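Local coordinates for protein pectinesterase inhibitor (PDB 1XG2) that inhibits pectin methylesterase by binding it in a protein-protein complex, and may be involved in the regulation of fruit ripening, at residues 4-9 with 27-32; 16-21 with 136-141; 58-63 with 67-72; 113-118 with 127-132. All coordinates share one frame; numbering follows the deposited sequence. Where two conformers were deposited one is given.

Contact 1: residues 4-9 with 27-32; sequences HLISEI and PRSASK
Ile-6 reaches from the short helix 4-9 to Ser-29 in the bend that leads into helix 34-60. Its CB bond points toward the 27-32 segment and forks there. The CG2 branch turns to helix 16-24, where it packs on Leu-20. The other branch, CG1, stands anti to the carbonyl carbon (chi1 -73°) and runs on nearly straight (chi2 162°), carrying the methyl CD1 out to Ser-29. That methyl ends 3.7 Å from Ser-29 OG, a van der Waals meeting of a carbon with a hydroxyl oxygen. The neighbouring Leu-5 makes the second touch: its CD1 comes to 3.9 Å from the backbone O of Lys-32. No hydrogen bond joins the two segments directly, and the buried surface is small, 89 Å². The polar link runs instead through Asn-3, whose ND2 donates to both Ser-29 O and Lys-32 O while its OD1 accepts from Leu-5 N. Lys-32 sends its ammonium away from the helix to a salt bridge with Asp-26. The contact thus packs the N-terminal helix 4-9 against one end of the bundle: Leu-5 rests on Leu-34 and Leu-37 of helix 34-60, Ile-6 on Leu-20 and Leu-23 of helix 16-24, and Ile-9 meets Val-145, Ile-146 and Leu-149 of helix 127-149.

Contact 2: residues 16-21 with 136-141; sequences PSLCLQ and LEDLCD
The carboxylate of Asp-138 is the flat group at this contact, and Leu-18 meets it at its root: the methyl CD2 of Leu-18 lies 3.6 Å from Asp-138 CB, with OD1 farther off at 4.1 Å. At the polar end, which faces residues just before helix 16-24, OD1 accepts a hydrogen bond from Asn-15 ND2, while OD2 has a long, weak ion pair with Arg-14 NE. Here the second helix of the N-terminal hairpin lies against helix 127-149, the last helix of the four-helix bundle. The backbones come closest at these same residues, with the CA atoms of Leu-18 and Asp-138 7.4 Å apart. Leu-18 does all the reaching from its side, because CG lies anti to the backbone N (chi1 -180°) and carries the isobutyl fork across to the opposite helix. Its chain crosses those of Asp-138 and Leu-139 at about a right angle, and its methyl CD2 rests against both. Leu-139 is buried and also packs on Ile-44, Ala-45 and Ser-48, which puts the leucine pair where the hairpin, helix 34-60 and helix 127-149 meet. Asn-15 works on both helices, since its OD1 accepts from Leu-18 N while its ND2 serves Asp-138. Next to Leu-18, Cys-19 is tied by a disulfide to Cys-10, which fixes the hairpin's two helices to each other. Across the apolar side of the contact, the methyls Leu-18 CD2 and Leu-139 CD2 stand 4.0 Å apart.

Contact 3: residues 58-63 with 67-72; sequences SLTNQA and KLKGRY
Tyr-72 lays one face of its ring against Leu-59 and turns an edge to Ala-63, filling the angle between two consecutive helices of the bundle. The two larger side chains cross at about a right angle. Leu-59 CB sits 3.9 Å from the ring centroid and 20° off the normal, a CH-pi contact displaced toward the rim, while Leu-59 CD1 approaches Tyr-72 CE2 at 4.1 Å. CG anti to the carbonyl carbon (chi1 -69°) sends the tyrosine ring across to helix 34-60. Near the ring plane, Ala-63 CB lies 4.0 Å from Tyr-72 CE1, and the same methyl touches Leu-68 CD2. Lys-69 also runs past Ala-63, its CG 3.9 Å from that CB and its CD 3.6 Å from Ala-63 O, so the contact there is made by the aliphatic chain. A type I turn from Thr-60 to Ala-63 places this alanine by reversing the chain as helix 34-60 runs out. At the phenol end, one water bridges the segments, donating to Leu-59 O at 2.8 Å and bonded to Tyr-72 OH at 2.8 Å. An alanine at Tyr-72, lacking ring and hydroxyl, is likely to open a gap between Leu-59 and Ala-63 and to leave the bridging water without one partner. The contact closes the end of the helical hairpin 34-60 and 66-95; beyond it Tyr-72 packs on Pro-126, and Leu-68 on Phe-119 and Pro-123, all in the loop between helices 98-118 and 127-149.

Contact 4: residues 113-118 with 127-132; sequences GTCEDS and TQLHQA
Helices 113-118 and 127-132 run roughly antiparallel, with local axes 10.0 Å apart at closest approach and 144° between their directions, and Glu-116 and His-130 hold the nearest CA pair. They belong to the last two helices of the four-helix bundle, joined by a loop without helix. Glu-116 bends at chi2 (-68°), which swings its carboxylate over to the edge of the His-130 ring; the two side chains cross at about a right angle. The imidazole N-H at ND1 is shared between both oxygens. OE2 takes the shorter bond, 2.9 Å from His-130 ND1 but bent to 134°, on its syn side and out of the carboxylate plane; OE1 takes a weak, straighter one at 3.2 Å. This fork would limit rotation of both groups. Asp-133 OD2 lies close to Glu-116 OE1, and so much negative charge could favour a protonated histidine. A glutamine in place of Glu-116 would probably leave His-130 ND1 with a weaker, uncharged acceptor and the ring freer to turn. On the outer face of helix 98-118, Asp-117 forms a salt bridge with Lys-224 and Thr-114 a hydrogen bond with His-137, both of the pectinesterase chain. Inside, Cys-115 SG, joined by a disulfide to Cys-75 of helix 66-95, rests 3.8 Å from Leu-129 CD2 and 4.0 Å from Leu-129 CG.

The four contacts follow the long axis of the inhibitor, with contacts 1 and 3 about 40 Å apart between centres at its two ends. Contact 1 adjoins contact 2 through Ile-9 CG2, 4.0 Å from Cys-19 SG. Contacts 2 and 4 share helix 127-149 and lie about 16 Å apart, centre to centre. Contacts 3 and 4, about 13 Å apart between centres, merge where Tyr-72 CE2 comes to 4.2 Å from Leu-129 CD2. The enzyme is met along contacts 2, 3 and 4, whereas no other chain of the assembly touches contact 1. Contacts 2 and 4 each hold one half of a disulfide, Cys-19 to Cys-10 and Cys-115 to Cys-75.

Contact 1: residues 4-9 with 27-32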
loop_
_atom_site.group_PDB
_atom_site.type_symbol
_atom_site.label_atom_id
_atom_site.label_comp_id
_atom_site.label_asym_id
_atom_site.label_seq_id
_atom_site.Cartn_x
_atom_site.Cartn_y
_atom_site.Cartn_z
ATOM N N HIS B 4 -15.282 -23.768 21.672
ATOM C CA HIS B 4 -14.397 -24.528 20.782
ATOM C C HIS B 4 -13.786 -23.642 19.699
ATOM O O HIS B 4 -12.700 -23.942 19.182
ATOM C CB HIS B 4 -15.116 -25.742 20.144
ATOM C CG HIS B 4 -16.059 -25.389 19.037
ATOM N ND1 HIS B 4 -17.183 -24.614 19.232
ATOM C CD2 HIS B 4 -16.066 -25.737 17.726
ATOM C CE1 HIS B 4 -17.826 -24.483 18.088
ATOM N NE2 HIS B 4 -17.173 -25.162 17.160
ATOM N N LEU B 5 -14.472 -22.554 19.361
ATOM C CA LEU B 5 -13.969 -21.629 18.344
ATOM C C LEU B 5 -12.641 -20.992 18.772
ATOM O O LEU B 5 -11.799 -20.713 17.927
ATOM C CB LEU B 5 -15.001 -20.547 18.014
ATOM C CG LEU B 5 -16.291 -21.044 17.355
ATOM C CD1 LEU B 5 -17.290 -19.906 17.176
ATOM C CD2 LEU B 5 -15.983 -21.730 16.013
ATOM N N ILE B 6 -12.457 -20.778 20.074
ATOM C CA ILE B 6 -11.203 -20.217 20.599
ATOM C C ILE B 6 -10.025 -21.089 20.240
ATOM O O ILE B 6 -8.956 -20.569 19.964
ATOM C CB ILE B 6 -11.282 -19.983 22.128
ATOM C CG1 ILE B 6 -12.180 -18.779 22.410
ATOM C CG2 ILE B 6 -9.895 -19.752 22.746
ATOM C CD1 ILE B 6 -12.685 -18.710 23.848
ATOM N N SER B 7 -10.210 -22.408 20.220
ATOM C CA SER B 7 -9.133 -23.323 19.839
ATOM C C SER B 7 -8.747 -23.238 18.363
ATOM O O SER B 7 -7.652 -23.655 17.989
ATOM C CB SER B 7 -9.486 -24.772 20.205
ATOM O OG SER B 7 -10.461 -25.260 19.299
ATOM N N GLU B 8 -9.634 -22.699 17.532
ATOM C CA GLU B 8 -9.307 -22.439 16.130
ATOM C C GLU B 8 -8.716 -21.067 15.869
ATOM O O GLU B 8 -8.085 -20.855 14.830
ATOM C CB GLU B 8 -10.555 -22.579 15.267
ATOM C CG GLU B 8 -11.171 -23.962 15.304
ATOM C CD GLU B 8 -12.311 -24.077 14.312
ATOM O OE1 GLU B 8 -13.383 -24.553 14.697
ATOM O OE2 GLU B 8 -12.116 -23.662 13.155
ATOM N N ILE B 9 -8.956 -20.128 16.778
ATOM C CA ILE B 9 -8.544 -18.743 16.577
ATOM C C ILE B 9 -7.177 -18.484 17.177
ATOM O O ILE B 9 -6.235 -18.153 16.469
ATOM C CB ILE B 9 -9.586 -17.775 17.180
ATOM C CG1 ILE B 9 -10.923 -17.906 16.448
ATOM C CG2 ILE B 9 -9.112 -16.337 17.053
ATOM C CD1 ILE B 9 -12.091 -17.272 17.211
ATOM N N PRO B 27 -17.510 -11.970 29.324
ATOM C CA PRO B 27 -18.295 -12.808 30.247
ATOM C C PRO B 27 -19.245 -13.772 29.519
ATOM O O PRO B 27 -19.587 -14.825 30.061
ATOM C CB PRO B 27 -19.104 -11.787 31.066
ATOM C CG PRO B 27 -19.063 -10.523 30.275
ATOM C CD PRO B 27 -17.767 -10.532 29.525
ATOM N N ARG B 28 -19.495 -13.460 28.347
ATOM C CA ARG B 28 -20.429 -14.242 27.535
ATOM C C ARG B 28 -19.746 -14.912 26.334
ATOM O O ARG B 28 -20.333 -15.712 25.618
ATOM C CB ARG B 28 -21.537 -13.305 27.048
ATOM C CG ARG B 28 -22.707 -13.231 28.027
ATOM C CD ARG B 28 -23.416 -11.872 27.973
ATOM N N SER B 29 -18.576 -15.218 26.525
ATOM C CA SER B 29 -17.784 -15.892 25.492
ATOM C C SER B 29 -18.454 -17.147 24.902
ATOM O O SER B 29 -18.505 -17.308 23.683
ATOM C CB SER B 29 -16.412 -16.281 26.041
ATOM O OG SER B 29 -15.739 -17.117 25.109
ATOM N N ALA B 30 -18.973 -18.026 25.762
ATOM C CA ALA B 30 -19.502 -19.318 25.307
ATOM C C ALA B 30 -20.735 -19.199 24.391
ATOM O O ALA B 30 -21.003 -20.089 23.575
ATOM C CB ALA B 30 -19.816 -20.221 26.520
ATOM N N SER B 31 -21.485 -18.112 24.532
ATOM C CA SER B 31 -22.662 -17.874 23.693
ATOM C C SER B 31 -22.337 -17.270 22.306
ATOM O O SER B 31 -23.245 -17.075 21.486
ATOM C CB SER B 31 -23.653 -16.971 24.448
ATOM O OG SER B 31 -23.226 -15.614 24.436
ATOM N N LYS B 32 -21.061 -16.983 22.035
ATOM C CA LYS B 32 -20.670 -16.252 20.814
ATOM C C LYS B 32 -20.335 -17.183 19.655
ATOM O O LYS B 32 -19.607 -18.152 19.816
ATOM C CB LYS B 32 -19.451 -15.350 21.079
ATOM C CG LYS B 32 -19.637 -14.323 22.178
ATOM C CD LYS B 32 -20.569 -13.188 21.760
ATOM C CE LYS B 32 -20.846 -12.245 22.933
ATOM N NZ LYS B 32 -19.899 -11.115 22.989
#

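Contact 2: residues 16-21 with 136-141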
loop_
_atom_site.group_PDB
_atom_site.type_symbol
_atom_site.label_atom_id
_atom_site.label_comp_id
_atom_site.label_asym_id
_atom_site.label_seq_id
_atom_site.Cartn_x
_atom_site.Cartn_y
_atom_site.Cartn_z
ATOM N N PRO B 16 -0.879 -15.926 20.766
ATOM C CA PRO B 16 -1.962 -16.741 21.336
ATOM C C PRO B 16 -2.287 -16.437 22.797
ATOM O O PRO B 16 -3.434 -16.569 23.194
ATOM C CB PRO B 16 -1.429 -18.181 21.182
ATOM C CG PRO B 16 -0.491 -18.105 20.043
ATOM C CD PRO B 16 0.190 -16.764 20.182
ATOM N N SER B 17 -1.301 -16.068 23.602
ATOM C CA SER B 17 -1.565 -15.766 25.003
ATOM C C SER B 17 -2.463 -14.543 25.123
ATOM O O SER B 17 -3.407 -14.532 25.906
ATOM C CB SER B 17 -0.265 -15.530 25.765
ATOM O OG SER B 17 0.490 -16.723 25.780
ATOM N N LEU B 18 -2.163 -13.514 24.335
ATOM C CA LEU B 18 -2.938 -12.286 24.356
ATOM C C LEU B 18 -4.332 -12.525 23.799
ATOM O O LEU B 18 -5.312 -12.046 24.354
ATOM C CB LEU B 18 -2.244 -11.176 23.572
ATOM C CG LEU B 18 -3.023 -9.856 23.576
ATOM C CD1 LEU B 18 -3.271 -9.320 24.999
ATOM C CD2 LEU B 18 -2.290 -8.811 22.722
ATOM N N CYS B 19 -4.409 -13.275 22.711
ATOM C CA CYS B 19 -5.686 -13.662 22.138
ATOM C C CYS B 19 -6.597 -14.313 23.180
ATOM O O CYS B 19 -7.749 -13.913 23.329
ATOM C CB CYS B 19 -5.459 -14.604 20.950
ATOM S SG CYS B 19 -6.969 -15.261 20.203
ATOM N N LEU B 20 -6.070 -15.298 23.909
ATOM C CA LEU B 20 -6.837 -15.977 24.954
ATOM C C LEU B 20 -7.314 -15.008 26.027
ATOM O O LEU B 20 -8.467 -15.011 26.396
ATOM C CB LEU B 20 -6.011 -17.107 25.587
ATOM C CG LEU B 20 -6.741 -17.907 26.676
ATOM C CD1 LEU B 20 -7.977 -18.590 26.099
ATOM C CD2 LEU B 20 -5.797 -18.920 27.333
ATOM N N GLN B 21 -6.417 -14.171 26.511
ATOM C CA GLN B 21 -6.741 -13.187 27.527
ATOM C C GLN B 21 -7.873 -12.269 27.049
ATOM O O GLN B 21 -8.817 -11.998 27.791
ATOM C CB GLN B 21 -5.476 -12.401 27.849
ATOM C CG GLN B 21 -5.566 -11.361 28.926
ATOM C CD GLN B 21 -4.209 -10.671 29.097
ATOM O OE1 GLN B 21 -4.119 -9.433 29.095
ATOM N NE2 GLN B 21 -3.146 -11.477 29.173
ATOM N N LEU B 136 -1.467 -3.515 19.122
ATOM C CA LEU B 136 -2.475 -3.320 18.093
ATOM C C LEU B 136 -2.320 -4.395 17.035
ATOM O O LEU B 136 -3.305 -4.898 16.523
ATOM C CB LEU B 136 -2.350 -1.954 17.438
ATOM C CG LEU B 136 -3.429 -1.684 16.387
ATOM C CD1 LEU B 136 -4.806 -1.849 16.992
ATOM C CD2 LEU B 136 -3.249 -0.280 15.790
ATOM N N GLU B 137 -1.078 -4.719 16.702
ATOM C CA GLU B 137 -0.795 -5.741 15.700
ATOM C C GLU B 137 -1.362 -7.085 16.151
ATOM O O GLU B 137 -2.057 -7.762 15.389
ATOM C CB GLU B 137 0.708 -5.845 15.439
ATOM C CG GLU B 137 1.285 -4.713 14.603
ATOM C CD GLU B 137 2.787 -4.826 14.417
ATOM O OE1 GLU B 137 3.415 -5.684 15.070
ATOM O OE2 GLU B 137 3.343 -4.052 13.618
ATOM N N ASP B 138 -1.112 -7.445 17.407
ATOM C CA ASP B 138 -1.588 -8.717 17.966
ATOM C C ASP B 138 -3.119 -8.769 17.987
ATOM O O ASP B 138 -3.732 -9.802 17.679
ATOM C CB ASP B 138 -1.007 -8.935 19.373
ATOM C CG ASP B 138 0.505 -9.118 19.366
ATOM O OD1 ASP B 138 1.160 -9.018 20.444
ATOM O OD2 ASP B 138 1.139 -9.368 18.327
ATOM N N LEU B 139 -3.743 -7.653 18.350
ATOM C CA LEU B 139 -5.188 -7.584 18.452
ATOM C C LEU B 139 -5.846 -7.633 17.087
ATOM O O LEU B 139 -6.873 -8.290 16.918
ATOM C CB LEU B 139 -5.619 -6.311 19.181
ATOM C CG LEU B 139 -5.235 -6.323 20.661
ATOM C CD1 LEU B 139 -5.622 -5.013 21.341
ATOM C CD2 LEU B 139 -5.834 -7.528 21.359
ATOM N N CYS B 140 -5.251 -6.929 16.127
ATOM C CA CYS B 140 -5.774 -6.907 14.759
ATOM C C CYS B 140 -5.634 -8.288 14.124
ATOM O O CYS B 140 -6.448 -8.695 13.288
ATOM C CB CYS B 140 -5.058 -5.862 13.924
ATOM S SG CYS B 140 -5.583 -4.154 14.228
ATOM N N ASP B 141 -4.606 -9.020 14.532
ATOM C CA ASP B 141 -4.408 -10.372 14.034
ATOM C C ASP B 141 -5.542 -11.317 14.468
ATOM O O ASP B 141 -5.908 -12.222 13.724
ATOM C CB ASP B 141 -3.059 -10.905 14.476
ATOM C CG ASP B 141 -2.572 -12.024 13.604
ATOM O OD1 ASP B 141 -2.766 -11.973 12.366
ATOM O OD2 ASP B 141 -1.958 -12.986 14.062
#

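Contact 3: residues 58-63 with 67-72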
loop_
_atom_site.group_PDB
_atom_site.type_symbol
_atom_site.label_atom_id
_atom_site.label_comp_id
_atom_site.label_asym_id
_atom_site.label_seq_id
_atom_site.Cartn_x
_atom_site.Cartn_y
_atom_site.Cartn_z
ATOM N N SER B 58 0.402 12.598 23.778
ATOM C CA SER B 58 1.113 12.939 25.014
ATOM C C SER B 58 2.631 12.984 24.797
ATOM O O SER B 58 3.296 13.906 25.272
ATOM C CB SER B 58 0.707 11.966 26.142
ATOM O OG SER B 58 1.266 12.322 27.395
ATOM N N LEU B 59 3.174 12.026 24.041
ATOM C CA LEU B 59 4.600 12.006 23.703
ATOM C C LEU B 59 5.033 13.213 22.861
ATOM O O LEU B 59 6.113 13.765 23.076
ATOM C CB LEU B 59 4.955 10.707 22.965
ATOM C CG LEU B 59 4.859 9.438 23.817
ATOM C CD1 LEU B 59 4.905 8.175 22.969
ATOM C CD2 LEU B 59 5.973 9.411 24.852
ATOM N N THR B 60 4.186 13.592 21.907
ATOM C CA THR B 60 4.361 14.777 21.067
ATOM C C THR B 60 4.409 16.057 21.914
ATOM O O THR B 60 5.256 16.918 21.710
ATOM C CB THR B 60 3.172 14.883 20.066
ATOM O OG1 THR B 60 3.185 13.766 19.161
ATOM C CG2 THR B 60 3.312 16.095 19.159
ATOM N N ASN B 61 3.482 16.153 22.862
ATOM C CA ASN B 61 3.308 17.332 23.709
ATOM C C ASN B 61 4.515 17.612 24.624
ATOM O O ASN B 61 4.596 18.686 25.237
ATOM C CB ASN B 61 2.035 17.144 24.544
ATOM C CG ASN B 61 1.564 18.429 25.211
ATOM O OD1 ASN B 61 1.255 19.415 24.543
ATOM N ND2 ASN B 61 1.485 18.408 26.539
ATOM N N GLN B 62 5.438 16.656 24.740
ATOM C CA GLN B 62 6.653 16.842 25.541
ATOM C C GLN B 62 7.931 16.824 24.694
ATOM O O GLN B 62 9.036 16.785 25.225
ATOM C CB GLN B 62 6.738 15.772 26.631
ATOM C CG GLN B 62 6.776 14.337 26.126
ATOM C CD GLN B 62 7.289 13.372 27.158
ATOM O OE1 GLN B 62 8.451 13.459 27.571
ATOM N NE2 GLN B 62 6.438 12.427 27.569
ATOM N N ALA B 63 7.765 16.828 23.376
ATOM C CA ALA B 63 8.879 16.755 22.445
ATOM C C ALA B 63 9.117 18.116 21.806
ATOM O O ALA B 63 8.176 18.865 21.543
ATOM C CB ALA B 63 8.591 15.719 21.356
ATOM N N LYS B 67 12.650 16.110 14.228
ATOM C CA LYS B 67 12.639 14.791 13.596
ATOM C C LYS B 67 11.756 13.832 14.385
ATOM O O LYS B 67 10.949 13.099 13.814
ATOM C CB LYS B 67 14.052 14.223 13.473
ATOM C CG LYS B 67 14.160 13.009 12.539
ATOM C CD LYS B 67 15.618 12.596 12.344
ATOM C CE LYS B 67 15.753 11.217 11.726
ATOM N NZ LYS B 67 17.067 11.018 11.028
ATOM N N LEU B 68 11.912 13.857 15.704
ATOM C CA LEU B 68 11.117 13.024 16.587
ATOM C C LEU B 68 9.639 13.374 16.466
ATOM O O LEU B 68 8.798 12.482 16.389
ATOM C CB LEU B 68 11.588 13.180 18.041
ATOM C CG LEU B 68 10.817 12.381 19.096
ATOM C CD1 LEU B 68 10.900 10.859 18.859
ATOM C CD2 LEU B 68 11.336 12.742 20.484
ATOM N N LYS B 69 9.333 14.671 16.445
ATOM C CA LYS B 69 7.959 15.135 16.320
ATOM C C LYS B 69 7.337 14.671 15.002
ATOM O O LYS B 69 6.153 14.352 14.953
ATOM C CB LYS B 69 7.891 16.653 16.409
ATOM C CG LYS B 69 8.242 17.189 17.791
ATOM C CD LYS B 69 7.905 18.666 17.926
ATOM C CE LYS B 69 6.421 18.872 18.203
ATOM N NZ LYS B 69 5.921 20.130 17.568
ATOM N N GLY B 70 8.138 14.649 13.944
ATOM C CA GLY B 70 7.678 14.166 12.646
ATOM C C GLY B 70 7.365 12.672 12.676
ATOM O O GLY B 70 6.453 12.221 11.998
ATOM N N ARG B 71 8.134 11.909 13.446
ATOM C CA ARG B 71 7.864 10.487 13.645
ATOM C C ARG B 71 6.559 10.279 14.409
ATOM O O ARG B 71 5.699 9.469 14.002
ATOM C CB ARG B 71 9.043 9.794 14.323
ATOM C CG ARG B 71 10.253 9.740 13.430
ATOM C CD ARG B 71 11.505 9.206 14.088
ATOM N NE ARG B 71 12.528 8.986 13.082
ATOM C CZ ARG B 71 13.518 8.116 13.180
ATOM N NH1 ARG B 71 14.364 7.987 12.170
ATOM N NH2 ARG B 71 13.695 7.398 14.277
ATOM N N TYR B 72 6.364 11.041 15.483
ATOM C CA TYR B 72 5.117 10.961 16.226
ATOM C C TYR B 72 3.922 11.390 15.379
ATOM O O TYR B 72 2.838 10.836 15.516
ATOM C CB TYR B 72 5.155 11.835 17.472
ATOM C CG TYR B 72 6.091 11.381 18.572
ATOM C CD1 TYR B 72 6.714 12.320 19.401
ATOM C CD2 TYR B 72 6.330 10.023 18.819
ATOM C CE1 TYR B 72 7.560 11.926 20.428
ATOM C CE2 TYR B 72 7.179 9.619 19.832
ATOM C CZ TYR B 72 7.789 10.574 20.646
ATOM O OH TYR B 72 8.631 10.165 21.663
HETATM O O HOH W 1 8.424 12.252 23.537
#

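Contact 4: residues 113-118 with 127-132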
loop_
_atom_site.group_PDB
_atom_site.type_symbol
_atom_site.label_atom_id
_atom_site.label_comp_id
_atom_site.label_asym_id
_atom_site.label_seq_id
_atom_site.Cartn_x
_atom_site.Cartn_y
_atom_site.Cartn_z
ATOM N N GLY B 113 2.399 -0.880 12.328
ATOM C CA GLY B 113 3.635 -1.273 11.679
ATOM C C GLY B 113 4.334 -0.122 10.989
ATOM O O GLY B 113 5.566 -0.074 10.925
ATOM N N THR B 114 3.549 0.812 10.472
ATOM C CA THR B 114 4.099 1.992 9.822
ATOM C C THR B 114 4.705 2.930 10.869
ATOM O O THR B 114 5.727 3.552 10.629
ATOM C CB THR B 114 3.008 2.704 9.033
ATOM O OG1 THR B 114 2.509 1.825 8.004
ATOM C CG2 THR B 114 3.574 3.897 8.289
ATOM N N CYS B 115 4.067 3.017 12.034
ATOM C CA CYS B 115 4.658 3.740 13.161
ATOM C C CYS B 115 6.021 3.128 13.474
ATOM O O CYS B 115 7.025 3.843 13.529
ATOM C CB CYS B 115 3.737 3.694 14.370
ATOM S SG CYS B 115 4.373 4.625 15.781
ATOM N N GLU B 116 6.058 1.797 13.611
ATOM C CA GLU B 116 7.288 1.051 13.891
ATOM C C GLU B 116 8.375 1.310 12.854
ATOM O O GLU B 116 9.530 1.578 13.209
ATOM C CB GLU B 116 7.014 -0.465 13.912
ATOM C CG GLU B 116 6.294 -0.970 15.143
ATOM C CD GLU B 116 7.142 -0.870 16.396
ATOM O OE1 GLU B 116 6.746 -0.150 17.320
ATOM O OE2 GLU B 116 8.201 -1.505 16.443
ATOM N N ASP B 117 8.006 1.215 11.580
ATOM C CA ASP B 117 8.942 1.454 10.481
ATOM C C ASP B 117 9.490 2.889 10.464
ATOM O O ASP B 117 10.582 3.110 9.957
ATOM C CB ASP B 117 8.285 1.235 9.132
ATOM C CG ASP B 117 7.889 -0.211 8.870
ATOM O OD1 ASP B 117 8.427 -1.152 9.477
ATOM O OD2 ASP B 117 7.018 -0.469 8.032
ATOM N N SER B 118 8.733 3.849 10.991
ATOM C CA SER B 118 9.148 5.256 10.990
ATOM C C SER B 118 10.235 5.559 12.022
ATOM O O SER B 118 10.855 6.627 11.983
ATOM C CB SER B 118 7.947 6.166 11.260
ATOM O OG SER B 118 6.953 6.014 10.255
ATOM N N THR B 127 9.759 2.900 24.467
ATOM C CA THR B 127 9.281 1.560 24.780
ATOM C C THR B 127 7.765 1.482 24.867
ATOM O O THR B 127 7.178 0.537 24.354
ATOM C CB THR B 127 9.899 1.074 26.097
ATOM O OG1 THR B 127 11.318 0.980 25.929
ATOM C CG2 THR B 127 9.472 -0.358 26.391
ATOM N N GLN B 128 7.143 2.473 25.505
ATOM C CA GLN B 128 5.683 2.543 25.645
ATOM C C GLN B 128 4.970 2.436 24.290
ATOM O O GLN B 128 3.943 1.765 24.154
ATOM C CB GLN B 128 5.276 3.867 26.304
ATOM C CG GLN B 128 3.800 3.940 26.658
ATOM C CD GLN B 128 3.346 5.248 27.301
ATOM O OE1 GLN B 128 2.312 5.254 27.968
ATOM N NE2 GLN B 128 4.072 6.344 27.084
ATOM N N LEU B 129 5.499 3.141 23.302
ATOM C CA LEU B 129 4.895 3.153 21.973
ATOM C C LEU B 129 5.215 1.858 21.229
ATOM O O LEU B 129 4.362 1.319 20.530
ATOM C CB LEU B 129 5.380 4.373 21.199
ATOM C CG LEU B 129 4.810 4.585 19.798
ATOM C CD1 LEU B 129 3.302 4.608 19.830
ATOM C CD2 LEU B 129 5.372 5.885 19.231
ATOM N N HIS B 130 6.446 1.368 21.349
ATOM C CA HIS B 130 6.798 0.086 20.750
ATOM C C HIS B 130 5.816 -0.995 21.237
ATOM O O HIS B 130 5.272 -1.744 20.436
ATOM C CB HIS B 130 8.262 -0.281 21.034
ATOM C CG HIS B 130 8.638 -1.656 20.584
ATOM N ND1 HIS B 130 8.407 -2.106 19.303
ATOM C CD2 HIS B 130 9.219 -2.686 21.246
ATOM C CE1 HIS B 130 8.836 -3.352 19.193
ATOM N NE2 HIS B 130 9.333 -3.727 20.357
ATOM N N GLN B 131 5.528 -1.024 22.536
ATOM C CA GLN B 131 4.626 -2.042 23.077
ATOM C C GLN B 131 3.199 -1.859 22.582
ATOM O O GLN B 131 2.508 -2.845 22.286
ATOM C CB GLN B 131 4.671 -2.076 24.608
ATOM C CG GLN B 131 5.984 -2.645 25.169
ATOM C CD GLN B 131 6.215 -4.100 24.791
ATOM O OE1 GLN B 131 5.394 -4.966 25.104
ATOM N NE2 GLN B 131 7.319 -4.369 24.109
ATOM N N ALA B 132 2.766 -0.607 22.473
ATOM C CA ALA B 132 1.414 -0.285 22.022
ATOM C C ALA B 132 1.209 -0.677 20.550
ATOM O O ALA B 132 0.140 -1.156 20.203
ATOM C CB ALA B 132 1.112 1.214 22.253
#